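Local coordinates for protein SAWADEE HOMEODOMAIN HOMOLOG 1 (Arabidopsis thaliana, PDB 4IUP), which binds H3K9-methylated histone tails through its SAWADEE domain, the part in this structure, and acts in RNA-directed DNA methylation in association with RNA polymerase IV, at residues L4-A8 with D18-F22; E32-V37 with E48-V52; R57-V63 with C130-E134; R106-F111 with S123-I129. The protein carries 2 engineered substitutions. Residues are numbered along the deposited sequence.

Contact 1: L4-A8 with D18-F22; sequences LAFEA and DVSSF. With CVM (cymal-4), chain E.
Both backbones are extended where they meet, but strands 6-8 and 18-22 are far from antiparallel: their short axes run at 113° and approach to 4.4 Å, so the pairing is confined to one end of the contact. D18 opens segment 18-22 opposite E7 in a non-hydrogen-bonded antiparallel pair (E7 CA to D18 CA, 4.3 Å). Their like-charged carboxylates, E7 OE1 and D18 OD1, lie 4.3 Å apart and share a water, 2.6 Å from E7 OE1 and 2.7 Å from D18 OD1; E7 OE2 is hydrogen-bonded to S60 OG and in a salt bridge with R57. V19 N donates a straight hydrogen bond to F6 O (3.0 Å, 173°), and a second water joins F6 N to V19 O, each at 2.8 Å. The V19 side chain, t rotamer, sets CG2 3.6 Å from A8 CB. S20 and S21 face R38 as a classic beta bulge. Past the bulge, F22 (chi1 m) turns back toward segment 4-8, directing its ring edge at the face of F6 (chi1 m): centroids 5.6 Å apart, planes at 80°, an offset edge-to-face pair. Cymal-4 lies against both rings, its C10 3.7 Å from F22 CD1 and its C11 4.0 Å from F6 CE2. This is a strongly twisted hairpin of a tudor-like, SH3-type fold, whose two aromatics line the detergent pocket.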
# COMPACT_ATOMS: atom_id res chain seq x y z
N LEU A 4 0.90 2.01 -17.15
CA LEU A 4 0.27 1.69 -15.88
C LEU A 4 0.95 0.48 -15.25
O LEU A 4 1.27 -0.48 -15.95
CB LEU A 4 -1.23 1.42 -16.07
CG LEU A 4 -2.10 2.65 -16.36
CD1 LEU A 4 -3.51 2.20 -16.74
CD2 LEU A 4 -2.13 3.58 -15.16
N ALA A 5 1.19 0.54 -13.94
CA ALA A 5 1.74 -0.59 -13.19
C ALA A 5 0.86 -0.88 -11.98
O ALA A 5 0.14 -0.00 -11.51
CB ALA A 5 3.18 -0.30 -12.74
N PHE A 6 0.93 -2.12 -11.48
CA PHE A 6 -0.07 -2.63 -10.56
C PHE A 6 0.50 -3.31 -9.33
O PHE A 6 1.64 -3.79 -9.33
CB PHE A 6 -1.00 -3.60 -11.32
CG PHE A 6 -1.70 -2.95 -12.48
CD1 PHE A 6 -2.87 -2.22 -12.28
CD2 PHE A 6 -1.16 -3.03 -13.76
CE1 PHE A 6 -3.51 -1.59 -13.36
CE2 PHE A 6 -1.80 -2.40 -14.84
CZ PHE A 6 -2.97 -1.68 -14.63
N GLU A 7 -0.30 -3.31 -8.27
CA GLU A 7 -0.04 -4.11 -7.08
C GLU A 7 -1.27 -4.94 -6.80
O GLU A 7 -2.39 -4.57 -7.18
CB GLU A 7 0.35 -3.23 -5.86
CG GLU A 7 -0.67 -2.12 -5.48
CD GLU A 7 -0.08 -1.06 -4.54
OE1 GLU A 7 1.14 -0.84 -4.59
OE2 GLU A 7 -0.85 -0.44 -3.76
N ALA A 8 -1.07 -6.09 -6.16
CA ALA A 8 -2.17 -7.01 -5.88
C ALA A 8 -2.17 -7.44 -4.42
O ALA A 8 -1.11 -7.63 -3.81
CB ALA A 8 -2.08 -8.24 -6.79
N ASP A 18 3.83 -6.03 -5.57
CA ASP A 18 3.96 -5.57 -6.95
C ASP A 18 3.73 -6.70 -7.95
O ASP A 18 4.28 -7.80 -7.80
CB ASP A 18 5.33 -4.94 -7.20
CG ASP A 18 5.50 -3.61 -6.51
OD1 ASP A 18 4.49 -3.00 -6.10
OD2 ASP A 18 6.66 -3.15 -6.37
N VAL A 19 2.92 -6.43 -8.97
CA VAL A 19 2.61 -7.40 -10.02
C VAL A 19 3.60 -7.23 -11.17
O VAL A 19 3.78 -6.12 -11.68
CB VAL A 19 1.18 -7.22 -10.56
CG1 VAL A 19 0.91 -8.18 -11.73
CG2 VAL A 19 0.15 -7.43 -9.45
N SER A 20 4.26 -8.32 -11.55
CA SER A 20 5.16 -8.33 -12.70
C SER A 20 4.37 -8.53 -14.00
O SER A 20 4.63 -7.86 -15.01
CB SER A 20 6.22 -9.43 -12.53
OG SER A 20 7.03 -9.53 -13.68
N SER A 21 3.41 -9.44 -13.97
CA SER A 21 2.52 -9.67 -15.11
C SER A 21 1.26 -10.43 -14.71
O SER A 21 1.17 -10.99 -13.61
CB SER A 21 3.27 -10.42 -16.23
OG SER A 21 3.65 -11.72 -15.82
N PHE A 22 0.30 -10.44 -15.64
CA PHE A 22 -0.96 -11.15 -15.48
C PHE A 22 -0.98 -12.32 -16.46
O PHE A 22 -0.67 -12.16 -17.64
CB PHE A 22 -2.12 -10.19 -15.77
CG PHE A 22 -2.18 -9.00 -14.85
CD1 PHE A 22 -1.40 -7.87 -15.10
CD2 PHE A 22 -3.02 -9.00 -13.74
CE1 PHE A 22 -1.45 -6.76 -14.25
CE2 PHE A 22 -3.09 -7.88 -12.89
CZ PHE A 22 -2.30 -6.77 -13.14
C1 CVM E . -8.00 -3.24 -13.18
C2 CVM E . -7.19 -4.52 -13.12
C3 CVM E . -6.25 -4.63 -14.32
C4 CVM E . -6.37 -6.01 -14.98
C6 CVM E . -5.34 -6.26 -16.09
C7 CVM E . -6.06 -6.50 -17.43
C8 CVM E . -5.11 -6.42 -18.64
C9 CVM E . -3.63 -6.52 -18.26
C10 CVM E . -3.21 -5.46 -17.23
C11 CVM E . -4.33 -5.11 -16.23
O12 CVM E . -7.38 -2.27 -12.33
C13 CVM E . -8.21 -1.86 -11.20
O14 CVM E . -9.56 -2.41 -11.19
C15 CVM E . -10.29 -2.07 -9.96
C16 CVM E . -10.35 -0.55 -9.70
C17 CVM E . -9.03 0.20 -9.97
C18 CVM E . -8.28 -0.33 -11.21
C19 CVM E . -11.72 -2.62 -10.01
O20 CVM E . -12.17 -2.72 -11.37
O21 CVM E . -9.30 1.60 -10.15
O22 CVM E . -6.95 0.21 -11.23
O23 CVM E . -10.69 -0.34 -8.33
O HOH W 1 2.18 -4.15 -12.88
O HOH W 2 3.51 -1.74 -3.92

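Contact 2: E32-V37 with E48-V52; sequences ELEVRV and EWVNV
Five backbone hydrogen bonds join segments 32-37 and 48-52. V35 and V50 form a reciprocal pair (V35 N to V50 O and V50 N to V35 O, both 2.9 Å), as do V37 and E48 (V37 N to E48 O 2.8 Å, E48 N to V37 O 3.2 Å); V52 N closes the far end on L33 O at 3.0 Å, nearly linear. E34 with N51 and R36 with W49 are the intervening non-hydrogen-bonded pairs, their CA atoms 4.3 and 4.4 Å apart. A water bridges E34 OE2 (2.6 Å) to N51 ND2 (3.1 Å), while E34 OE1 forms a salt bridge with R26 and N51 OD1 caps T54 N as the N-cap of helix 52-55. This is a twisted antiparallel beta hairpin: the axes of strands 33-37 and 48-51 approach to 4.5 Å, their directions 146° apart, and strand 48-51 borders the chain's sheet. On the face carrying E34, R36, W49 and N51, R36 CB sits 3.7 Å above the centroid of the W49 six-membered ring, a CH-pi contact. V35, V37 and V50 lie on the other face: V35 CG2 to V50 CG2 is 3.9 Å, V37 CG1 to V50 CG2 4.0 Å. Beyond the strand end, V52 CG2 meets V35 CG1 at 3.6 Å.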
# COMPACT_ATOMS: atom_id res chain seq x y z
N GLU A 32 -17.68 -13.98 -9.26
CA GLU A 32 -16.47 -13.18 -9.01
C GLU A 32 -15.38 -13.43 -10.04
O GLU A 32 -15.06 -14.58 -10.37
CB GLU A 32 -15.92 -13.42 -7.60
CG GLU A 32 -16.62 -12.62 -6.52
CD GLU A 32 -17.88 -13.29 -6.01
OE1 GLU A 32 -17.76 -14.35 -5.35
OE2 GLU A 32 -18.99 -12.76 -6.25
N LEU A 33 -14.81 -12.35 -10.54
CA LEU A 33 -13.72 -12.43 -11.47
C LEU A 33 -12.36 -12.35 -10.76
O LEU A 33 -12.12 -11.45 -10.01
CB LEU A 33 -13.85 -11.33 -12.51
CG LEU A 33 -12.78 -11.17 -13.57
CD1 LEU A 33 -12.97 -12.19 -14.69
CD2 LEU A 33 -12.74 -9.76 -14.15
N GLU A 34 -11.50 -13.31 -11.03
CA GLU A 34 -10.15 -13.32 -10.48
C GLU A 34 -9.12 -13.39 -11.61
O GLU A 34 -9.40 -13.95 -12.67
CB GLU A 34 -9.95 -14.51 -9.52
CG GLU A 34 -10.80 -14.45 -8.24
CD GLU A 34 -10.48 -15.58 -7.26
OE1 GLU A 34 -9.93 -16.62 -7.68
OE2 GLU A 34 -10.79 -15.43 -6.05
N VAL A 35 -7.95 -12.80 -11.38
CA VAL A 35 -6.83 -12.92 -12.31
C VAL A 35 -5.67 -13.65 -11.63
O VAL A 35 -5.50 -13.54 -10.42
CB VAL A 35 -6.35 -11.55 -12.87
CG1 VAL A 35 -7.31 -11.03 -13.92
CG2 VAL A 35 -6.15 -10.51 -11.74
N ARG A 36 -4.90 -14.39 -12.42
CA ARG A 36 -3.70 -15.04 -11.91
C ARG A 36 -2.51 -14.13 -12.14
O ARG A 36 -2.21 -13.76 -13.28
CB ARG A 36 -3.50 -16.40 -12.56
CG ARG A 36 -2.32 -17.20 -11.99
CD ARG A 36 -2.64 -18.68 -11.96
NE ARG A 36 -1.54 -19.50 -11.48
CZ ARG A 36 -1.37 -19.89 -10.21
NH1 ARG A 36 -2.22 -19.51 -9.26
NH2 ARG A 36 -0.34 -20.67 -9.89
N VAL A 37 -1.84 -13.74 -11.06
CA VAL A 37 -0.74 -12.78 -11.17
C VAL A 37 0.61 -13.41 -10.88
O VAL A 37 0.72 -14.33 -10.07
CB VAL A 37 -0.94 -11.52 -10.27
CG1 VAL A 37 -2.14 -10.70 -10.75
CG2 VAL A 37 -1.10 -11.91 -8.81
N GLU A 48 -0.34 -16.25 -7.79
CA GLU A 48 -1.56 -16.34 -7.00
C GLU A 48 -2.77 -15.87 -7.79
O GLU A 48 -2.66 -15.03 -8.68
CB GLU A 48 -1.45 -15.46 -5.74
CG GLU A 48 -0.56 -16.00 -4.66
CD GLU A 48 -0.54 -15.12 -3.42
OE1 GLU A 48 -1.55 -14.46 -3.12
OE2 GLU A 48 0.51 -15.11 -2.73
N TRP A 49 -3.94 -16.42 -7.45
CA TRP A 49 -5.22 -15.89 -7.91
C TRP A 49 -5.64 -14.76 -6.98
O TRP A 49 -5.59 -14.91 -5.76
CB TRP A 49 -6.29 -16.98 -7.89
CG TRP A 49 -6.10 -18.06 -8.92
CD1 TRP A 49 -5.64 -19.32 -8.70
CD2 TRP A 49 -6.41 -17.97 -10.32
NE1 TRP A 49 -5.63 -20.03 -9.88
CE2 TRP A 49 -6.10 -19.22 -10.89
CE3 TRP A 49 -6.92 -16.96 -11.14
CZ2 TRP A 49 -6.27 -19.49 -12.25
CZ3 TRP A 49 -7.09 -17.22 -12.50
CH2 TRP A 49 -6.78 -18.48 -13.04
N VAL A 50 -6.06 -13.64 -7.57
CA VAL A 50 -6.54 -12.50 -6.80
C VAL A 50 -7.81 -11.92 -7.42
O VAL A 50 -7.94 -11.85 -8.65
CB VAL A 50 -5.48 -11.35 -6.69
CG1 VAL A 50 -4.27 -11.80 -5.87
CG2 VAL A 50 -5.04 -10.86 -8.07
N ASN A 51 -8.74 -11.50 -6.57
CA ASN A 51 -9.97 -10.87 -7.00
C ASN A 51 -9.68 -9.54 -7.70
O ASN A 51 -8.97 -8.69 -7.15
CB ASN A 51 -10.89 -10.66 -5.79
CG ASN A 51 -12.23 -10.07 -6.15
OD1 ASN A 51 -12.34 -8.88 -6.45
ND2 ASN A 51 -13.28 -10.89 -6.09
N VAL A 52 -10.22 -9.36 -8.91
CA VAL A 52 -9.94 -8.16 -9.71
C VAL A 52 -10.49 -6.89 -9.03
O VAL A 52 -9.77 -5.90 -8.90
CB VAL A 52 -10.50 -8.27 -11.16
CG1 VAL A 52 -10.31 -6.97 -11.94
CG2 VAL A 52 -9.82 -9.41 -11.89
O HOH W 3 -13.54 -9.12 -9.46
O HOH W 4 -12.53 -13.69 -5.10
O HOH W 5 -8.54 -15.17 -4.19

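Contact 3: R57-V63 with C130-E134; sequences RERSIPV and CRRPE
R132 loses the most surface here. Its CA-to-CB bond points away from segment 57-63, but an m, m, m run of chi1 to chi3 folds the side chain back, so that NH1 (2.8 Å) and NH2 (2.9 Å) both donate to E58 O and NH1 also donates to S60 OG (2.9 Å). The guanidinium of R57 lies flat on that of R132, centres 4.1 Å apart and planes at 16°; R57 also forms salt bridges with D91 and E7, consistent with the close approach of two like charges. I61 and R131 form a hydrogen-bonded antiparallel pair, with I61 N to R131 O and R131 N to I61 O both 2.8 Å and the CA atoms 5.1 Å apart. Their side chains share a face: I61 CD1 lies over the R131 guanidinium, 3.8 Å from NH1, and 4.2 Å from P133 CG. R131 NE (2.7 Å) is linked by water to P62 O (2.8 Å). S60 CB packs on C130 CB at 3.8 Å; C130 SG carries a covalently attached beta-mercaptoethanol. Strand 129-131 lies between strands 56-62 and 76-83 in the antiparallel sheet, so the chain's end joins the N-terminal half of this tandem tudor domain to the half beginning at strand 76-83.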
# COMPACT_ATOMS: atom_id res chain seq x y z
N ARG A 57 -4.95 -3.09 -8.01
CA ARG A 57 -5.07 -1.64 -8.20
C ARG A 57 -3.78 -1.07 -8.76
O ARG A 57 -2.74 -1.73 -8.75
CB ARG A 57 -5.43 -0.94 -6.88
CG ARG A 57 -4.34 -1.01 -5.81
CD ARG A 57 -4.83 -0.50 -4.46
NE ARG A 57 -3.73 -0.48 -3.49
CZ ARG A 57 -3.88 -0.35 -2.17
NH1 ARG A 57 -5.09 -0.22 -1.64
NH2 ARG A 57 -2.80 -0.36 -1.39
N GLU A 58 -3.85 0.17 -9.23
CA GLU A 58 -2.66 0.88 -9.68
C GLU A 58 -1.69 0.99 -8.50
O GLU A 58 -2.10 1.20 -7.36
CB GLU A 58 -3.03 2.26 -10.21
CG GLU A 58 -1.89 2.98 -10.94
CD GLU A 58 -2.33 4.30 -11.57
OE1 GLU A 58 -1.45 5.05 -12.03
OE2 GLU A 58 -3.56 4.58 -11.61
N ARG A 59 -0.40 0.84 -8.81
CA ARG A 59 0.66 0.77 -7.81
C ARG A 59 0.73 2.05 -7.00
O ARG A 59 0.57 3.15 -7.55
CB ARG A 59 1.99 0.49 -8.50
CG ARG A 59 3.15 0.12 -7.57
CD ARG A 59 4.34 -0.38 -8.38
NE ARG A 59 4.05 -1.65 -9.05
CZ ARG A 59 4.81 -2.20 -10.00
NH1 ARG A 59 5.92 -1.58 -10.40
NH2 ARG A 59 4.47 -3.36 -10.54
N SER A 60 0.96 1.90 -5.70
CA SER A 60 1.15 3.03 -4.79
C SER A 60 2.45 3.75 -5.15
O SER A 60 3.30 3.19 -5.84
CB SER A 60 1.16 2.54 -3.34
OG SER A 60 -0.11 1.98 -3.00
N ILE A 61 2.60 4.99 -4.68
CA ILE A 61 3.65 5.89 -5.16
C ILE A 61 4.47 6.47 -3.99
O ILE A 61 3.89 6.97 -3.02
CB ILE A 61 3.02 7.06 -5.98
CG1 ILE A 61 2.20 6.51 -7.17
CG2 ILE A 61 4.09 8.06 -6.45
CD1 ILE A 61 1.34 7.54 -7.88
N PRO A 62 5.82 6.41 -4.07
CA PRO A 62 6.63 7.03 -3.01
C PRO A 62 6.41 8.55 -2.94
O PRO A 62 6.12 9.18 -3.96
CB PRO A 62 8.07 6.71 -3.43
CG PRO A 62 7.94 5.47 -4.28
CD PRO A 62 6.67 5.74 -5.07
N VAL A 63 6.53 9.11 -1.74
CA VAL A 63 6.37 10.54 -1.55
C VAL A 63 7.73 11.15 -1.24
O VAL A 63 8.43 10.69 -0.34
CB VAL A 63 5.36 10.85 -0.41
CG1 VAL A 63 5.11 12.35 -0.28
CG2 VAL A 63 4.02 10.13 -0.66
N CYS A 130 3.54 5.02 1.34
CA CYS A 130 3.35 5.37 -0.07
C CYS A 130 1.93 5.85 -0.31
O CYS A 130 1.00 5.35 0.32
CB CYS A 130 3.62 4.16 -0.97
SG CYS A 130 5.38 3.83 -1.27
N ARG A 131 1.76 6.79 -1.22
CA ARG A 131 0.44 7.37 -1.47
C ARG A 131 -0.29 6.64 -2.59
O ARG A 131 0.33 5.91 -3.37
CB ARG A 131 0.55 8.87 -1.78
CG ARG A 131 1.19 9.21 -3.13
CD ARG A 131 1.04 10.69 -3.47
NE ARG A 131 1.73 11.04 -4.71
CZ ARG A 131 1.18 10.96 -5.93
NH1 ARG A 131 -0.08 10.55 -6.08
NH2 ARG A 131 1.89 11.30 -7.00
N ARG A 132 -1.60 6.83 -2.66
CA ARG A 132 -2.40 6.31 -3.76
C ARG A 132 -2.40 7.34 -4.88
O ARG A 132 -2.22 8.54 -4.61
CB ARG A 132 -3.84 6.04 -3.30
CG ARG A 132 -3.97 5.02 -2.14
CD ARG A 132 -3.60 3.59 -2.56
NE ARG A 132 -4.25 3.22 -3.82
CZ ARG A 132 -3.63 2.72 -4.88
NH1 ARG A 132 -2.32 2.48 -4.86
NH2 ARG A 132 -4.32 2.44 -5.98
N PRO A 133 -2.57 6.90 -6.14
CA PRO A 133 -2.67 7.82 -7.28
C PRO A 133 -3.89 8.74 -7.18
O PRO A 133 -4.85 8.41 -6.46
CB PRO A 133 -2.85 6.89 -8.49
CG PRO A 133 -2.37 5.56 -8.03
CD PRO A 133 -2.67 5.49 -6.57
N GLU A 134 -3.84 9.86 -7.90
CA GLU A 134 -4.96 10.80 -8.03
C GLU A 134 -5.07 11.70 -6.81
O GLU A 134 -4.45 12.76 -6.76
CB GLU A 134 -6.28 10.06 -8.33
CG GLU A 134 -7.56 10.81 -7.95
CD GLU A 134 -8.21 11.51 -9.13
OE1 GLU A 134 -8.35 12.75 -9.07
OE2 GLU A 134 -8.58 10.83 -10.11
O HOH W 6 4.40 11.30 -4.61

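Contact 4: R106-F111 with S123-I129; sequences RCNCVF and SLGLERI. With ZN (zinc ion), chain D.
Two of the four ligands of the SAWADEE domain's zinc site lie in this contact: C107 SG binds the ion at 2.4 Å and C109 SG at 2.3 Å, with C68 and H102 completing a set of three cysteines and one histidine. C109 N donates to C107 SG (3.4 Å) within the Cys-X-Cys turn. C107 (chi1 t) also points its CB at L126 CD2, 3.6 Å away. Beyond the turn the backbone becomes extended, and F111 pairs with L124 through F111 N to L124 O and L124 N to F111 O, both 2.8 Å, with CA atoms 5.1 Å apart. This hydrogen-bonded pair belongs to the antiparallel hairpin of strands 110-115 and 121-124, the latter bordering the sheet. After G125 the chain turns through a 3-10 segment at 126-127, with R128 N bonded to G125 O (3.1 Å), and brings I129 over one face of the F111 ring (chi1 m): I129 CD1 makes a CH-pi contact 3.9 Å from the centroid. F111 CE2 lies 3.9 Å from L126 CD1. A water accepts from L126 N (2.8 Å) and lies 2.7 Å from C109 O. R106 NH2 and E127 OE1, both of exposed residues, make a long salt bridge, 3.9 Å, by charge alone.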
# COMPACT_ATOMS: atom_id res chain seq x y z
N ARG A 106 15.19 15.18 3.37
CA ARG A 106 14.67 14.16 4.26
C ARG A 106 13.49 14.71 5.04
O ARG A 106 13.59 15.78 5.64
CB ARG A 106 15.76 13.73 5.26
CG ARG A 106 15.34 12.65 6.26
CD ARG A 106 15.67 11.30 5.71
NE ARG A 106 15.35 10.18 6.58
CZ ARG A 106 15.25 8.93 6.13
NH1 ARG A 106 15.43 8.69 4.84
NH2 ARG A 106 14.95 7.92 6.95
N CYS A 107 12.38 13.99 5.02
CA CYS A 107 11.23 14.39 5.82
C CYS A 107 11.34 13.78 7.22
O CYS A 107 11.61 12.59 7.36
CB CYS A 107 9.93 13.96 5.13
SG CYS A 107 8.45 14.13 6.14
N ASN A 108 11.15 14.62 8.25
CA ASN A 108 11.11 14.16 9.64
C ASN A 108 9.74 14.34 10.30
O ASN A 108 9.62 14.33 11.53
CB ASN A 108 12.23 14.81 10.48
CG ASN A 108 12.11 16.33 10.57
OD1 ASN A 108 11.21 16.94 10.00
ND2 ASN A 108 13.05 16.95 11.30
N CYS A 109 8.70 14.51 9.48
CA CYS A 109 7.33 14.52 9.97
C CYS A 109 6.97 13.11 10.47
O CYS A 109 7.52 12.11 9.97
CB CYS A 109 6.35 14.98 8.89
SG CYS A 109 6.65 16.67 8.30
N VAL A 110 6.09 13.04 11.46
CA VAL A 110 5.65 11.76 12.03
C VAL A 110 4.17 11.53 11.72
O VAL A 110 3.31 12.33 12.11
CB VAL A 110 5.91 11.68 13.56
CG1 VAL A 110 5.49 10.31 14.11
CG2 VAL A 110 7.38 11.94 13.88
N PHE A 111 3.89 10.43 11.04
CA PHE A 111 2.54 10.11 10.60
C PHE A 111 2.03 8.95 11.44
O PHE A 111 2.57 7.84 11.37
CB PHE A 111 2.53 9.73 9.11
CG PHE A 111 3.12 10.79 8.21
CD1 PHE A 111 2.31 11.75 7.61
CD2 PHE A 111 4.50 10.82 7.96
CE1 PHE A 111 2.86 12.74 6.79
CE2 PHE A 111 5.06 11.80 7.14
CZ PHE A 111 4.23 12.76 6.55
N SER A 123 3.38 4.83 14.61
CA SER A 123 3.97 6.07 14.14
C SER A 123 5.03 5.77 13.08
O SER A 123 6.00 5.07 13.34
CB SER A 123 4.58 6.84 15.31
OG SER A 123 3.57 7.28 16.20
N LEU A 124 4.82 6.31 11.87
CA LEU A 124 5.70 6.05 10.74
C LEU A 124 6.28 7.33 10.15
O LEU A 124 5.65 8.39 10.21
CB LEU A 124 4.96 5.27 9.64
CG LEU A 124 4.47 3.85 9.97
CD1 LEU A 124 3.67 3.28 8.82
CD2 LEU A 124 5.64 2.94 10.29
N GLY A 125 7.48 7.22 9.60
CA GLY A 125 8.06 8.31 8.84
C GLY A 125 7.64 8.21 7.38
O GLY A 125 7.09 7.18 6.93
N LEU A 126 7.91 9.27 6.63
CA LEU A 126 7.57 9.31 5.21
C LEU A 126 8.22 8.15 4.44
O LEU A 126 7.67 7.67 3.45
CB LEU A 126 7.99 10.65 4.58
CG LEU A 126 7.36 10.97 3.22
CD1 LEU A 126 5.85 11.14 3.36
CD2 LEU A 126 8.00 12.21 2.60
N GLU A 127 9.37 7.70 4.93
CA GLU A 127 10.15 6.66 4.24
C GLU A 127 9.52 5.26 4.33
O GLU A 127 10.02 4.32 3.72
CB GLU A 127 11.60 6.65 4.76
CG GLU A 127 11.83 5.97 6.12
CD GLU A 127 11.33 6.76 7.33
OE1 GLU A 127 11.04 7.97 7.21
OE2 GLU A 127 11.24 6.15 8.42
N ARG A 128 8.43 5.13 5.09
CA ARG A 128 7.73 3.85 5.22
C ARG A 128 6.28 3.90 4.73
O ARG A 128 5.51 2.98 4.96
CB ARG A 128 7.78 3.34 6.67
CG ARG A 128 9.19 2.99 7.11
CD ARG A 128 9.26 2.00 8.27
NE ARG A 128 10.66 1.66 8.50
CZ ARG A 128 11.11 0.55 9.08
NH1 ARG A 128 10.28 -0.39 9.52
NH2 ARG A 128 12.42 0.38 9.21
N ILE A 129 5.91 4.98 4.05
CA ILE A 129 4.55 5.12 3.55
C ILE A 129 4.52 5.53 2.07
O ILE A 129 5.39 6.28 1.61
CB ILE A 129 3.69 6.07 4.44
CG1 ILE A 129 4.24 7.50 4.45
CG2 ILE A 129 3.57 5.53 5.89
CD1 ILE A 129 3.38 8.47 5.26
ZN ZN D . 7.70 16.37 6.24
O HOH W 7 9.11 11.44 7.94
O HOH W 8 11.74 10.44 5.80
O HOH W 9 11.38 10.05 9.08

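All four contacts lie in one antiparallel sheet, in the order 2, 1, 3, 4 across it. Contact 1 packs on contact 2, with F22 CD2 3.6 Å from V37 CG1, and meets contact 3 through hydrogen bonds from S60 OG to E7 OE2 (2.6 Å) and from R59 N to A5 O (2.9 Å). Contacts 1 to 3 contribute to the cymal-4 pocket: F6 and F22 from contact 1, V52 from contact 2, E58 from contact 3. Contact 4, at the zinc site, touches contact 3 where V63 O lies 3.3 Å from L126 CD2. Contact 3, meeting both contact 1 and contact 4, connects the detergent-binding half to the zinc-binding half; the centres of contacts 2 and 4 are about 33 Å apart.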